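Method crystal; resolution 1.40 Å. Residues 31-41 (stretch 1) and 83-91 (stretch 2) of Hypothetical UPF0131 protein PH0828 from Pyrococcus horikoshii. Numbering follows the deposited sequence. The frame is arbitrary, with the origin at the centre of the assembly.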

# COMPACT_ATOMS: atom_id res chain seq x y z
N PHE A 31 12.50 1.57 7.01
CA PHE A 31 12.20 1.79 5.60
C PHE A 31 13.36 1.25 4.76
O PHE A 31 14.51 1.68 4.93
CB PHE A 31 12.01 3.29 5.33
CG PHE A 31 11.80 3.63 3.88
CD1 PHE A 31 10.72 3.12 3.17
CD2 PHE A 31 12.68 4.49 3.22
CE1 PHE A 31 10.51 3.47 1.84
CE2 PHE A 31 12.48 4.85 1.88
CZ PHE A 31 11.39 4.34 1.19
N LEU A 32 13.07 0.31 3.87
CA LEU A 32 14.10 -0.26 3.01
C LEU A 32 14.21 0.50 1.70
O LEU A 32 15.28 0.62 1.12
CB LEU A 32 13.80 -1.73 2.71
CG LEU A 32 13.69 -2.72 3.88
CD1 LEU A 32 13.45 -4.11 3.33
CD2 LEU A 32 14.97 -2.69 4.72
N GLY A 33 13.08 1.03 1.24
CA GLY A 33 13.05 1.76 -0.01
C GLY A 33 11.76 1.50 -0.75
O GLY A 33 10.95 0.67 -0.32
N GLU A 34 11.56 2.19 -1.86
CA GLU A 34 10.35 2.00 -2.66
C GLU A 34 10.65 1.00 -3.76
O GLU A 34 11.81 0.73 -4.08
CB GLU A 34 9.90 3.33 -3.28
CG GLU A 34 9.61 4.42 -2.25
CD GLU A 34 9.10 5.71 -2.88
OE1 GLU A 34 9.55 6.04 -4.00
OE2 GLU A 34 8.26 6.38 -2.26
N ASP A 35 9.59 0.43 -4.33
CA ASP A 35 9.75 -0.53 -5.40
C ASP A 35 8.44 -0.55 -6.19
O ASP A 35 7.49 0.14 -5.84
CB ASP A 35 10.05 -1.92 -4.82
CG ASP A 35 10.56 -2.90 -5.86
OD1 ASP A 35 10.91 -2.48 -6.98
OD2 ASP A 35 10.64 -4.10 -5.53
N TRP A 36 8.42 -1.32 -7.27
CA TRP A 36 7.23 -1.45 -8.10
C TRP A 36 6.85 -2.92 -8.19
O TRP A 36 7.70 -3.78 -8.45
CB TRP A 36 7.48 -0.90 -9.51
CG TRP A 36 7.65 0.58 -9.57
CD1 TRP A 36 8.81 1.28 -9.43
CD2 TRP A 36 6.62 1.56 -9.80
NE1 TRP A 36 8.57 2.63 -9.56
CE2 TRP A 36 7.23 2.83 -9.79
CE3 TRP A 36 5.23 1.48 -10.01
CZ2 TRP A 36 6.51 4.01 -9.98
CZ3 TRP A 36 4.52 2.65 -10.21
CH2 TRP A 36 5.16 3.91 -10.19
N ILE A 37 5.58 -3.21 -7.95
CA ILE A 37 5.08 -4.58 -8.01
C ILE A 37 4.33 -4.75 -9.33
O ILE A 37 3.37 -4.04 -9.61
CB ILE A 37 4.12 -4.88 -6.84
CG1 ILE A 37 4.75 -4.45 -5.51
CG2 ILE A 37 3.80 -6.37 -6.81
CD1 ILE A 37 6.08 -5.12 -5.20
N GLU A 38 4.77 -5.71 -10.14
CA GLU A 38 4.13 -5.97 -11.41
C GLU A 38 2.87 -6.82 -11.20
O GLU A 38 2.81 -7.62 -10.27
CB GLU A 38 5.10 -6.71 -12.35
CG GLU A 38 6.23 -5.85 -12.87
CD GLU A 38 5.76 -4.84 -13.90
OE1 GLU A 38 6.55 -3.93 -14.24
OE2 GLU A 38 4.61 -4.96 -14.38
N GLY A 39 1.87 -6.62 -12.05
CA GLY A 39 0.65 -7.40 -11.95
C GLY A 39 -0.43 -6.85 -11.04
O GLY A 39 -1.32 -7.59 -10.62
N TYR A 40 -0.35 -5.56 -10.72
CA TYR A 40 -1.35 -4.94 -9.85
C TYR A 40 -1.83 -3.59 -10.37
O TYR A 40 -1.08 -2.84 -10.98
CB TYR A 40 -0.81 -4.76 -8.43
CG TYR A 40 -0.94 -5.98 -7.55
CD1 TYR A 40 0.07 -6.94 -7.50
CD2 TYR A 40 -2.09 -6.19 -6.79
CE1 TYR A 40 -0.07 -8.09 -6.71
CE2 TYR A 40 -2.24 -7.32 -6.00
CZ TYR A 40 -1.23 -8.27 -5.96
OH TYR A 40 -1.38 -9.39 -5.19
N GLN A 41 -3.10 -3.30 -10.10
CA GLN A 41 -3.70 -2.03 -10.48
C GLN A 41 -4.14 -1.35 -9.19
O GLN A 41 -4.44 -2.01 -8.20
CB GLN A 41 -4.91 -2.25 -11.38
CG GLN A 41 -4.59 -3.02 -12.65
CD GLN A 41 -5.77 -3.07 -13.59
OE1 GLN A 41 -6.91 -3.21 -13.15
NE2 GLN A 41 -5.51 -2.97 -14.88
N LEU A 83 -4.14 -10.82 3.07
CA LEU A 83 -2.69 -10.87 3.00
C LEU A 83 -2.16 -11.76 1.88
O LEU A 83 -2.52 -12.93 1.78
CB LEU A 83 -2.16 -11.36 4.34
CG LEU A 83 -0.71 -11.07 4.72
CD1 LEU A 83 -0.54 -9.58 4.97
CD2 LEU A 83 -0.35 -11.86 5.97
N VAL A 84 -1.31 -11.19 1.03
CA VAL A 84 -0.70 -11.95 -0.05
C VAL A 84 0.80 -11.69 -0.03
O VAL A 84 1.27 -10.77 0.66
CB VAL A 84 -1.25 -11.53 -1.44
CG1 VAL A 84 -2.75 -11.79 -1.50
CG2 VAL A 84 -0.95 -10.07 -1.72
N GLU A 85 1.55 -12.50 -0.76
CA GLU A 85 2.99 -12.34 -0.83
C GLU A 85 3.36 -11.82 -2.21
O GLU A 85 2.79 -12.24 -3.22
CB GLU A 85 3.68 -13.67 -0.56
CG GLU A 85 3.56 -14.09 0.90
CD GLU A 85 3.67 -15.59 1.09
OE1 GLU A 85 4.69 -16.18 0.69
OE2 GLU A 85 2.72 -16.18 1.65
N VAL A 86 4.30 -10.89 -2.24
CA VAL A 86 4.78 -10.31 -3.49
C VAL A 86 6.30 -10.25 -3.48
O VAL A 86 6.93 -10.22 -2.43
CB VAL A 86 4.23 -8.88 -3.72
CG1 VAL A 86 2.72 -8.90 -3.81
CG2 VAL A 86 4.67 -7.95 -2.59
N SER A 87 6.88 -10.25 -4.67
CA SER A 87 8.33 -10.16 -4.77
C SER A 87 8.73 -8.69 -4.83
O SER A 87 8.04 -7.88 -5.45
CB SER A 87 8.82 -10.86 -6.04
OG SER A 87 8.59 -12.26 -5.99
N THR A 88 9.82 -8.34 -4.15
CA THR A 88 10.34 -6.98 -4.18
C THR A 88 11.85 -7.13 -4.34
O THR A 88 12.39 -8.22 -4.12
CB THR A 88 10.07 -6.19 -2.88
OG1 THR A 88 11.05 -6.53 -1.89
CG2 THR A 88 8.68 -6.49 -2.36
N LYS A 89 12.53 -6.05 -4.70
CA LYS A 89 13.97 -6.12 -4.87
C LYS A 89 14.70 -6.30 -3.55
O LYS A 89 15.92 -6.48 -3.52
CB LYS A 89 14.48 -4.88 -5.61
CG LYS A 89 14.18 -3.57 -4.93
CD LYS A 89 14.56 -2.44 -5.86
CE LYS A 89 14.26 -1.09 -5.26
NZ LYS A 89 14.53 -0.02 -6.25
N PHE A 90 13.95 -6.26 -2.45
CA PHE A 90 14.54 -6.44 -1.12
C PHE A 90 14.17 -7.82 -0.59
O PHE A 90 14.54 -8.18 0.52
CB PHE A 90 14.02 -5.39 -0.14
CG PHE A 90 14.15 -3.98 -0.62
CD1 PHE A 90 13.04 -3.31 -1.14
CD2 PHE A 90 15.37 -3.33 -0.57
CE1 PHE A 90 13.16 -2.00 -1.60
CE2 PHE A 90 15.50 -2.02 -1.03
CZ PHE A 90 14.38 -1.36 -1.55
N GLY A 91 13.45 -8.58 -1.40
CA GLY A 91 13.02 -9.91 -1.00
C GLY A 91 11.51 -9.99 -0.90
O GLY A 91 10.81 -9.00 -1.08
O HOH W 1 8.68 -6.53 -7.60
O HOH W 2 0.41 -11.55 -5.02

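How does the strand at the start of stretch 2 meet stretch 1? Val84 and Val86 point toward it, while Glu85 between them points away, the usual alternation of a strand. Val84 CG2 lies 3.6 Å from Tyr40 OH, and Val86 CG1 lies 4.1 Å from Tyr40 CE1. Val86 also packs on Ile37, with CB 4.0 Å from Ile37 CG2. Glu85 takes part through its backbone: a water donates to Glu85 O (3.1 Å) and to Tyr40 OH (2.8 Å).

What carries the contact past the strand? A second water donates to Ser87 O (2.6 Å) and to Trp36 O (3.0 Å), joining the two backbones, while Ile37 CD1 reaches within 3.4 Å of Ser87 O.

Where is the direct hydrogen bond? Lys89 N, inside the type I turn from Thr88 to Gly91, donates to Asp35 OD2 at 2.8 Å and 154°. The lysine's charged end stays beyond salt-bridge range, with NZ 4.4 Å from Asp35 OD1.

What does Phe90 add? Its ring takes Leu32 CB over one face, 3.9 Å from Leu32 CB to the ring centroid, a CH-pi contact. At Gly33 an ideal CB would sit 2.8 Å from Phe90 CZ, a clash, and the backbone angles there independently call for glycine.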